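Carbonic anhydrase (Porphyridium purpureum, PDB 1DDZ) catalyses the reversible hydration of carbon dioxide to hydrogencarbonate and a proton, as a zinc-dependent beta-class carbonic anhydrase. Local coordinates at the interface of chains A and B. Coordinates in Å, arbitrary orientation; residue numbers count along the deposited sequence, not the author numbering. Chains: chain A/B, Carbonic anhydrase.

Contact 1: the interface of chains A and B. Residues chain A 107, 399-400, 404-405, 407-408; chain B 147, 358-359, 361, 364, 448-449.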
loop_
_atom_site.group_PDB
_atom_site.type_symbol
_atom_site.label_atom_id
_atom_site.label_comp_id
_atom_site.label_asym_id
_atom_site.label_seq_id
_atom_site.Cartn_x
_atom_site.Cartn_y
_atom_site.Cartn_z
ATOM N N ILE A 107 -3.962 0.841 -2.432
ATOM C CA ILE A 107 -4.783 2.043 -2.408
ATOM C C ILE A 107 -4.715 2.818 -3.716
ATOM O O ILE A 107 -5.648 3.530 -4.028
ATOM C CB ILE A 107 -4.424 2.978 -1.226
ATOM C CG1 ILE A 107 -5.458 4.096 -1.087
ATOM C CG2 ILE A 107 -3.031 3.544 -1.426
ATOM C CD1 ILE A 107 -6.550 3.795 -0.157
ATOM N N LEU A 399 -15.734 8.876 1.087
ATOM C CA LEU A 399 -15.417 7.558 0.564
ATOM C C LEU A 399 -14.062 7.070 1.079
ATOM O O LEU A 399 -13.009 7.662 0.791
ATOM C CB LEU A 399 -15.463 7.566 -0.968
ATOM C CG LEU A 399 -16.807 8.052 -1.523
ATOM C CD1 LEU A 399 -16.828 8.101 -3.054
ATOM C CD2 LEU A 399 -17.909 7.173 -0.971
ATOM N N GLY A 400 -14.113 5.945 1.790
ATOM C CA GLY A 400 -12.951 5.340 2.416
ATOM C C GLY A 400 -11.667 5.198 1.639
ATOM O O GLY A 400 -10.588 5.336 2.210
ATOM N N ASN A 404 -9.378 9.296 1.206
ATOM C CA ASN A 404 -8.176 9.292 2.054
ATOM C C ASN A 404 -6.949 9.472 1.155
ATOM O O ASN A 404 -5.992 10.177 1.486
ATOM C CB ASN A 404 -8.120 8.046 2.925
ATOM C CG ASN A 404 -9.126 8.113 4.039
ATOM O OD1 ASN A 404 -9.228 9.130 4.721
ATOM N ND2 ASN A 404 -9.961 7.077 4.167
ATOM N N TRP A 405 -7.008 8.879 -0.027
ATOM C CA TRP A 405 -5.963 9.067 -1.036
ATOM C C TRP A 405 -5.837 10.608 -1.371
ATOM O O TRP A 405 -4.740 11.169 -1.364
ATOM C CB TRP A 405 -6.360 8.269 -2.286
ATOM C CG TRP A 405 -5.568 8.534 -3.538
ATOM C CD1 TRP A 405 -5.903 9.386 -4.549
ATOM C CD2 TRP A 405 -4.343 7.898 -3.942
ATOM N NE1 TRP A 405 -4.963 9.322 -5.554
ATOM C CE2 TRP A 405 -4.000 8.416 -5.210
ATOM C CE3 TRP A 405 -3.509 6.941 -3.363
ATOM C CZ2 TRP A 405 -2.865 8.003 -5.903
ATOM C CZ3 TRP A 405 -2.381 6.533 -4.059
ATOM C CH2 TRP A 405 -2.072 7.062 -5.312
ATOM N N ARG A 407 -6.451 13.193 0.367
ATOM C CA ARG A 407 -5.987 14.034 1.472
ATOM C C ARG A 407 -4.596 14.600 1.203
ATOM O O ARG A 407 -4.207 15.625 1.759
ATOM C CB ARG A 407 -6.020 13.285 2.797
ATOM C CG ARG A 407 -7.375 13.266 3.448
ATOM C CD ARG A 407 -7.847 14.677 3.578
ATOM N NE ARG A 407 -8.993 14.831 4.452
ATOM C CZ ARG A 407 -10.155 15.372 4.085
ATOM N NH1 ARG A 407 -10.340 15.802 2.838
ATOM N NH2 ARG A 407 -11.114 15.537 4.998
ATOM N N HIS A 408 -3.860 13.951 0.311
ATOM C CA HIS A 408 -2.543 14.414 -0.051
ATOM C C HIS A 408 -2.610 15.748 -0.811
ATOM O O HIS A 408 -1.710 16.596 -0.677
ATOM C CB HIS A 408 -1.829 13.352 -0.878
ATOM C CG HIS A 408 -1.241 12.253 -0.050
ATOM N ND1 HIS A 408 -1.797 10.993 0.018
ATOM C CD2 HIS A 408 -0.187 12.245 0.797
ATOM C CE1 HIS A 408 -1.114 10.263 0.884
ATOM N NE2 HIS A 408 -0.133 11.002 1.371
ATOM N N LEU B 147 -13.807 -0.310 3.668
ATOM C CA LEU B 147 -12.341 -0.187 3.554
ATOM C C LEU B 147 -11.582 -1.445 4.007
ATOM O O LEU B 147 -10.809 -2.020 3.241
ATOM C CB LEU B 147 -11.863 1.015 4.384
ATOM C CG LEU B 147 -10.427 1.541 4.572
ATOM C CD1 LEU B 147 -9.466 0.500 5.130
ATOM C CD2 LEU B 147 -9.919 2.116 3.296
ATOM N N HIS B 358 -1.785 9.464 5.202
ATOM C CA HIS B 358 -3.161 9.622 4.691
ATOM C C HIS B 358 -3.724 8.398 3.985
ATOM O O HIS B 358 -4.853 7.997 4.232
ATOM C CB HIS B 358 -3.270 10.803 3.694
ATOM C CG HIS B 358 -3.023 12.145 4.299
ATOM N ND1 HIS B 358 -3.766 12.622 5.360
ATOM C CD2 HIS B 358 -2.138 13.120 3.992
ATOM C CE1 HIS B 358 -3.351 13.835 5.673
ATOM N NE2 HIS B 358 -2.358 14.157 4.858
ATOM N N SER B 359 -2.931 7.850 3.068
ATOM C CA SER B 359 -3.337 6.714 2.262
ATOM C C SER B 359 -2.768 5.354 2.667
ATOM O O SER B 359 -2.824 4.439 1.880
ATOM C CB SER B 359 -2.970 6.995 0.811
ATOM O OG SER B 359 -1.669 7.546 0.768
ATOM N N MET B 361 -2.948 1.891 3.974
ATOM C CA MET B 361 -3.977 0.879 4.263
ATOM C C MET B 361 -3.801 0.143 5.596
ATOM O O MET B 361 -4.788 -0.154 6.280
ATOM C CB MET B 361 -4.114 -0.124 3.106
ATOM C CG MET B 361 -4.792 0.428 1.872
ATOM S SD MET B 361 -6.499 0.800 2.181
ATOM C CE MET B 361 -7.223 -0.807 2.246
ATOM N N LEU B 364 -5.099 2.747 8.001
ATOM C CA LEU B 364 -6.552 2.936 7.812
ATOM C C LEU B 364 -7.424 1.759 8.256
ATOM O O LEU B 364 -8.499 1.963 8.830
ATOM C CB LEU B 364 -6.865 3.280 6.351
ATOM C CG LEU B 364 -6.263 4.614 5.880
ATOM C CD1 LEU B 364 -6.364 4.759 4.353
ATOM C CD2 LEU B 364 -6.955 5.759 6.626
ATOM N N THR B 448 -8.945 11.939 8.498
ATOM C CA THR B 448 -9.415 10.747 7.783
ATOM C C THR B 448 -10.945 10.727 7.661
ATOM O O THR B 448 -11.655 11.142 8.569
ATOM C CB THR B 448 -8.992 9.425 8.498
ATOM O OG1 THR B 448 -9.585 9.373 9.798
ATOM C CG2 THR B 448 -7.498 9.303 8.603
ATOM N N SER B 449 -11.452 10.157 6.573
ATOM C CA SER B 449 -12.897 10.037 6.375
ATOM C C SER B 449 -13.520 9.309 7.543
ATOM O O SER B 449 -14.644 9.597 7.935
ATOM C CB SER B 449 -13.213 9.267 5.093
ATOM O OG SER B 449 -12.564 8.015 5.085
HETATM O O HOH W 1 -6.476 9.845 5.087
#

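Contact 2: the interface of chains A and B. Residues chain A 146-147, 149-150, 361; chain B 110, 194-195, 401.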
loop_
_atom_site.group_PDB
_atom_site.type_symbol
_atom_site.label_atom_id
_atom_site.label_comp_id
_atom_site.label_asym_id
_atom_site.label_seq_id
_atom_site.Cartn_x
_atom_site.Cartn_y
_atom_site.Cartn_z
ATOM N N GLY A 146 15.132 -6.185 -5.996
ATOM C CA GLY A 146 14.905 -5.152 -5.003
ATOM C C GLY A 146 13.445 -4.784 -4.768
ATOM O O GLY A 146 12.551 -5.645 -4.805
ATOM N N LEU A 147 13.197 -3.491 -4.552
ATOM C CA LEU A 147 11.853 -2.946 -4.303
ATOM C C LEU A 147 10.754 -3.605 -5.146
ATOM O O LEU A 147 9.772 -4.119 -4.610
ATOM C CB LEU A 147 11.853 -1.435 -4.576
ATOM C CG LEU A 147 10.677 -0.428 -4.449
ATOM C CD1 LEU A 147 9.451 -0.780 -5.269
ATOM C CD2 LEU A 147 10.300 -0.246 -3.027
ATOM N N ASP A 149 10.560 -6.367 -6.682
ATOM C CA ASP A 149 10.320 -7.804 -6.544
ATOM C C ASP A 149 9.172 -8.070 -5.572
ATOM O O ASP A 149 8.465 -9.075 -5.688
ATOM C CB ASP A 149 11.585 -8.518 -6.075
ATOM C CG ASP A 149 12.239 -9.301 -7.171
ATOM O OD1 ASP A 149 11.618 -9.486 -8.241
ATOM O OD2 ASP A 149 13.381 -9.750 -6.968
ATOM N N ASN A 150 8.946 -7.131 -4.647
ATOM C CA ASN A 150 7.861 -7.253 -3.666
ATOM C C ASN A 150 6.513 -7.054 -4.370
ATOM O O ASN A 150 5.508 -7.666 -4.026
ATOM C CB ASN A 150 8.060 -6.246 -2.541
ATOM C CG ASN A 150 9.377 -6.448 -1.800
ATOM O OD1 ASN A 150 9.572 -7.441 -1.103
ATOM N ND2 ASN A 150 10.289 -5.501 -1.952
ATOM N N MET A 361 3.763 2.139 -3.241
ATOM C CA MET A 361 4.395 1.024 -3.955
ATOM C C MET A 361 4.049 0.948 -5.428
ATOM O O MET A 361 4.916 0.602 -6.239
ATOM C CB MET A 361 4.108 -0.323 -3.275
ATOM C CG MET A 361 4.855 -0.528 -1.966
ATOM S SD MET A 361 6.642 -0.682 -2.208
ATOM C CE MET A 361 6.730 -2.330 -2.978
ATOM N N LEU B 110 6.864 -3.806 4.990
ATOM C CA LEU B 110 8.179 -3.817 4.372
ATOM C C LEU B 110 9.182 -2.872 5.008
ATOM O O LEU B 110 10.359 -3.207 5.115
ATOM C CB LEU B 110 8.070 -3.537 2.872
ATOM C CG LEU B 110 7.306 -4.547 2.014
ATOM C CD1 LEU B 110 7.130 -4.007 0.614
ATOM C CD2 LEU B 110 8.034 -5.861 1.990
ATOM N N THR B 194 10.245 -11.864 0.826
ATOM C CA THR B 194 10.535 -10.444 0.597
ATOM C C THR B 194 11.923 -10.271 0.029
ATOM O O THR B 194 12.825 -11.071 0.316
ATOM C CB THR B 194 10.488 -9.606 1.885
ATOM O OG1 THR B 194 11.465 -10.084 2.806
ATOM C CG2 THR B 194 9.140 -9.673 2.525
ATOM N N SER B 195 12.134 -9.182 -0.706
ATOM C CA SER B 195 13.454 -8.892 -1.272
ATOM C C SER B 195 14.467 -8.742 -0.125
ATOM O O SER B 195 15.607 -9.183 -0.224
ATOM C CB SER B 195 13.407 -7.604 -2.100
ATOM O OG SER B 195 12.808 -6.540 -1.355
ATOM N N LEU B 401 12.809 0.427 0.814
ATOM C CA LEU B 401 11.543 0.424 1.497
ATOM C C LEU B 401 11.486 1.320 2.718
ATOM O O LEU B 401 10.597 2.164 2.832
ATOM C CB LEU B 401 11.114 -1.012 1.792
ATOM C CG LEU B 401 11.153 -1.715 0.423
ATOM C CD1 LEU B 401 11.928 -3.003 0.478
ATOM C CD2 LEU B 401 9.767 -1.915 -0.163
#

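Contact 3: the interface of chains A and B. Residues chain A 167, 169-172, 175; chain B 238, 258, 261-262.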
loop_
_atom_site.group_PDB
_atom_site.type_symbol
_atom_site.label_atom_id
_atom_site.label_comp_id
_atom_site.label_asym_id
_atom_site.label_seq_id
_atom_site.Cartn_x
_atom_site.Cartn_y
_atom_site.Cartn_z
ATOM N N ASP A 167 2.522 -25.947 -15.552
ATOM C CA ASP A 167 3.419 -27.089 -15.789
ATOM C C ASP A 167 2.993 -27.858 -17.054
ATOM O O ASP A 167 3.773 -28.584 -17.659
ATOM C CB ASP A 167 3.391 -28.037 -14.595
ATOM C CG ASP A 167 3.541 -27.320 -13.260
ATOM O OD1 ASP A 167 3.926 -26.125 -13.228
ATOM O OD2 ASP A 167 3.267 -27.965 -12.224
ATOM N N CYS A 169 2.158 -26.471 -19.804
ATOM C CA CYS A 169 2.749 -25.724 -20.918
ATOM C C CYS A 169 4.000 -26.300 -21.562
ATOM O O CYS A 169 4.980 -26.622 -20.889
ATOM C CB CYS A 169 2.969 -24.279 -20.497
ATOM S SG CYS A 169 1.421 -23.478 -20.027
ATOM N N LYS A 170 3.979 -26.341 -22.891
ATOM C CA LYS A 170 5.069 -26.919 -23.673
ATOM C C LYS A 170 6.411 -26.196 -23.724
ATOM O O LYS A 170 7.452 -26.833 -23.917
ATOM C CB LYS A 170 4.595 -27.252 -25.103
ATOM C CG LYS A 170 4.261 -26.061 -26.013
ATOM C CD LYS A 170 3.885 -26.540 -27.421
ATOM C CE LYS A 170 3.389 -25.406 -28.322
ATOM N NZ LYS A 170 4.340 -24.999 -29.404
ATOM N N ASP A 171 6.391 -24.872 -23.610
ATOM C CA ASP A 171 7.630 -24.107 -23.667
ATOM C C ASP A 171 7.507 -22.775 -22.957
ATOM O O ASP A 171 6.407 -22.367 -22.566
ATOM C CB ASP A 171 8.091 -23.898 -25.119
ATOM C CG ASP A 171 7.004 -23.328 -26.009
ATOM O OD1 ASP A 171 6.406 -22.299 -25.651
ATOM O OD2 ASP A 171 6.750 -23.910 -27.086
ATOM N N GLY A 172 8.641 -22.093 -22.846
ATOM C CA GLY A 172 8.714 -20.812 -22.178
ATOM C C GLY A 172 7.703 -19.795 -22.649
ATOM O O GLY A 172 7.072 -19.141 -21.829
ATOM N N GLU A 175 4.228 -20.761 -21.762
ATOM C CA GLU A 175 4.049 -20.607 -20.331
ATOM C C GLU A 175 3.904 -19.161 -19.904
ATOM O O GLU A 175 3.177 -18.864 -18.947
ATOM C CB GLU A 175 5.177 -21.289 -19.565
ATOM C CG GLU A 175 4.952 -21.343 -18.070
ATOM C CD GLU A 175 5.933 -22.248 -17.353
ATOM O OE1 GLU A 175 5.856 -22.328 -16.099
ATOM O OE2 GLU A 175 6.779 -22.878 -18.034
ATOM N N TYR B 238 14.026 -20.708 -15.745
ATOM C CA TYR B 238 13.634 -19.981 -16.956
ATOM C C TYR B 238 14.692 -19.224 -17.691
ATOM O O TYR B 238 14.428 -18.723 -18.770
ATOM C CB TYR B 238 12.512 -18.994 -16.666
ATOM C CG TYR B 238 11.308 -19.670 -16.123
ATOM C CD1 TYR B 238 11.107 -19.760 -14.753
ATOM C CD2 TYR B 238 10.402 -20.314 -16.973
ATOM C CE1 TYR B 238 10.027 -20.483 -14.229
ATOM C CE2 TYR B 238 9.305 -21.050 -16.456
ATOM C CZ TYR B 238 9.132 -21.126 -15.082
ATOM O OH TYR B 238 8.098 -21.789 -14.447
ATOM N N GLN B 258 12.231 -22.369 -20.912
ATOM C CA GLN B 258 11.728 -23.325 -19.927
ATOM C C GLN B 258 12.767 -24.443 -19.703
ATOM O O GLN B 258 12.708 -25.500 -20.334
ATOM C CB GLN B 258 10.394 -23.904 -20.419
ATOM C CG GLN B 258 9.582 -24.691 -19.399
ATOM C CD GLN B 258 8.327 -25.313 -20.005
ATOM O OE1 GLN B 258 8.349 -25.830 -21.117
ATOM N NE2 GLN B 258 7.230 -25.265 -19.275
ATOM N N LYS B 261 10.180 -28.090 -16.466
ATOM C CA LYS B 261 8.735 -27.922 -16.414
ATOM C C LYS B 261 8.096 -27.268 -15.191
ATOM O O LYS B 261 7.760 -26.085 -15.222
ATOM C CB LYS B 261 8.041 -29.254 -16.710
ATOM C CG LYS B 261 7.175 -29.245 -17.962
ATOM C CD LYS B 261 7.990 -28.915 -19.197
ATOM C CE LYS B 261 7.227 -29.208 -20.487
ATOM N NZ LYS B 261 8.027 -28.834 -21.705
ATOM N N GLY B 262 7.913 -28.026 -14.119
ATOM C CA GLY B 262 7.257 -27.448 -12.963
ATOM C C GLY B 262 8.173 -27.219 -11.790
ATOM O O GLY B 262 7.937 -27.772 -10.716
HETATM O O HOH W 2 11.266 -22.874 -23.692
#

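Contact 1: the interface of chains A and B
Hydrogen bonding in this part of the two-fold beta-carbonic anhydrase interface, which probably helps to hold the chains together, centres on the A:Asn404 carboxamide. Its chi1 (-73°) places the group beside the backbone N, and chi2 turns it so that OD1 and ND2 both meet B:Ser449. The backbone N of B:Ser449 gives a nearly straight bond (168° at H) to an in-plane lone pair of A:Asn404 OD1 at 3.1 Å. A:Asn404 ND2 donates to the hydroxyl OG of B:Ser449 at 2.9 Å, tilted out of the amide plane. A:Asn404 ND2 also reaches back to A:Gly400 O at 2.7 Å, so partners on both amide atoms restrict the rotation of the group. Water 1 joins A:Asn404 OD1 to B:His358 O, 2.6 Å from the latter.

The ring contacts are interleaved. A:Arg407 CB lies over one face of the B:His358 imidazole, 3.7 Å from its centroid, while B:His358 CB covers a face of the A:His408 ring. The histidines slide past each other in opposite directions and meet edge to face, planes 88° apart, with A:His408 CD2 at the B:His358 ring edge, in plane. A:His408 ND1 donates to A:Trp405 O at 3.3 Å, which probably helps to fix the turn of that ring; B:Ser359 CB sits at its edge.

Apolar packing adds A:Ile107 CD1 against B:Met361 SD at 3.8 Å; A:Ile107 CG2 meets B:Ser359 O.

In the fold, A helix 402-405 abuts the start of B helix 449-455, and A:Ile107 opens helix 107-119 opposite B helix 361-373.

Contact 2: the interface of chains A and B
Both partners here belong to the beta-class carbonic anhydrase family, and the patch joins helix 147-161 of chain A to the N-terminal end of helix 195-202 of chain B.

The polar contacts are made by A:Asn150, whose CG lies anti to the carbonyl carbon (chi1 -60°). A:Asn150 OD1 accepts from the B:Ser195 backbone N at 3.1 Å. That bond is almost straight at the hydrogen (171°), although the donor sits above the carbonyl plane. From the other branch, A:Asn150 ND2 donates to B:Ser195 OG at 2.8 Å. The serine hydroxyl takes the crowded position between its own backbone N and carbonyl carbon (chi1 51°), turned toward the amide. A third bond, from A:Asn150 ND2 to the A:Leu147 carbonyl O at 3.0 Å, ties the carboxamide to its own chain and limits its rotation. An alanine at A:Asn150 would remove both amide atoms and would probably leave B:Ser195 N and OG without these partners across the interface.

Apolar groups line the flank of this bonded pair. The side chains of B:Leu401 and A:Leu147 cross obliquely, with the B:Leu401 CD2 and A:Leu147 CD2 methyls touching at 3.4 Å, tighter than usual carbon packing. The same B:Leu401 CD2 meets A:Met361 SD at 3.9 Å, with the side chains crossing at about a right angle. A:Met361, bent at both chi2 and chi3, swings its CE methyl to B:Leu110 CD1 at 4.0 Å. B:Leu110 CD1 also touches A:Asn150 CB, at 4.0 Å.

Contact 3: the interface of chains A and B
This is a mainly polar, peripheral patch of the two-fold interface, in which a loop of chain B lies along the start of helix 172-193 of chain A; it probably helps to clasp the two chains at their edge. The structure alone does not prove that this pairing is the one used in solution.

A:Glu175 carries the side-chain contact. Its CG is anti to the backbone N (chi1 -172°) and the chain beyond is extended, so the carboxylate reaches two donors. The phenol OH of B:Tyr238 donates to A:Glu175 OE1 at 2.8 Å from above the carboxylate plane. A:Glu175 OE2 lies at the edge of the tyrosine ring, in its plane, and accepts from the B:Gln258 amide NE2 at 2.7 Å, in a bent bond (124° at H). The second bond of B:Gln258 NE2 is straighter: it runs in the amide plane to the A:Cys169 carbonyl O at 3.1 Å. One carboxylate thus takes a bond on each oxygen, which is likely to hold it as an anion.

Water 2 links the backbone N of A:Gly172, 2.9 Å away, to the backbone N of B:Gln258. B:Gly262 packs its CA against the A:Asp167 carboxylate.

B:Gln258 OE1 and the A:Lys170 carbonyl O, both acceptors, are crowded together at 3.1 Å. The side-chain amine NZ of B:Lys261, probably charged, is likely to ease this clash, since it donates to A:Lys170 O at 3.0 Å and to B:Gln258 OE1 at 3.1 Å, approaching each from above its carbonyl plane.

By the centres of their C-alpha atoms, contact 1 and contact 2 lie about 22 Å apart, contact 2 and contact 3 about 26 Å, and contact 1 and contact 3 about 41 Å. Contacts 1 and 2 share Leu147 and Met361, with the chains exchanged. They also use one design, an asparagine gripping the first residue of a helix across the interface: Asn150 with Ser195 and Asn404 with Ser449 are equivalent positions of the two similar halves of the chain, 254 residues apart, as are Leu110 and Leu364. Contact 3 shares none of these residues. Two-fold symmetry doubles every contact, so the pairing of the chains probably rests on several separate patches.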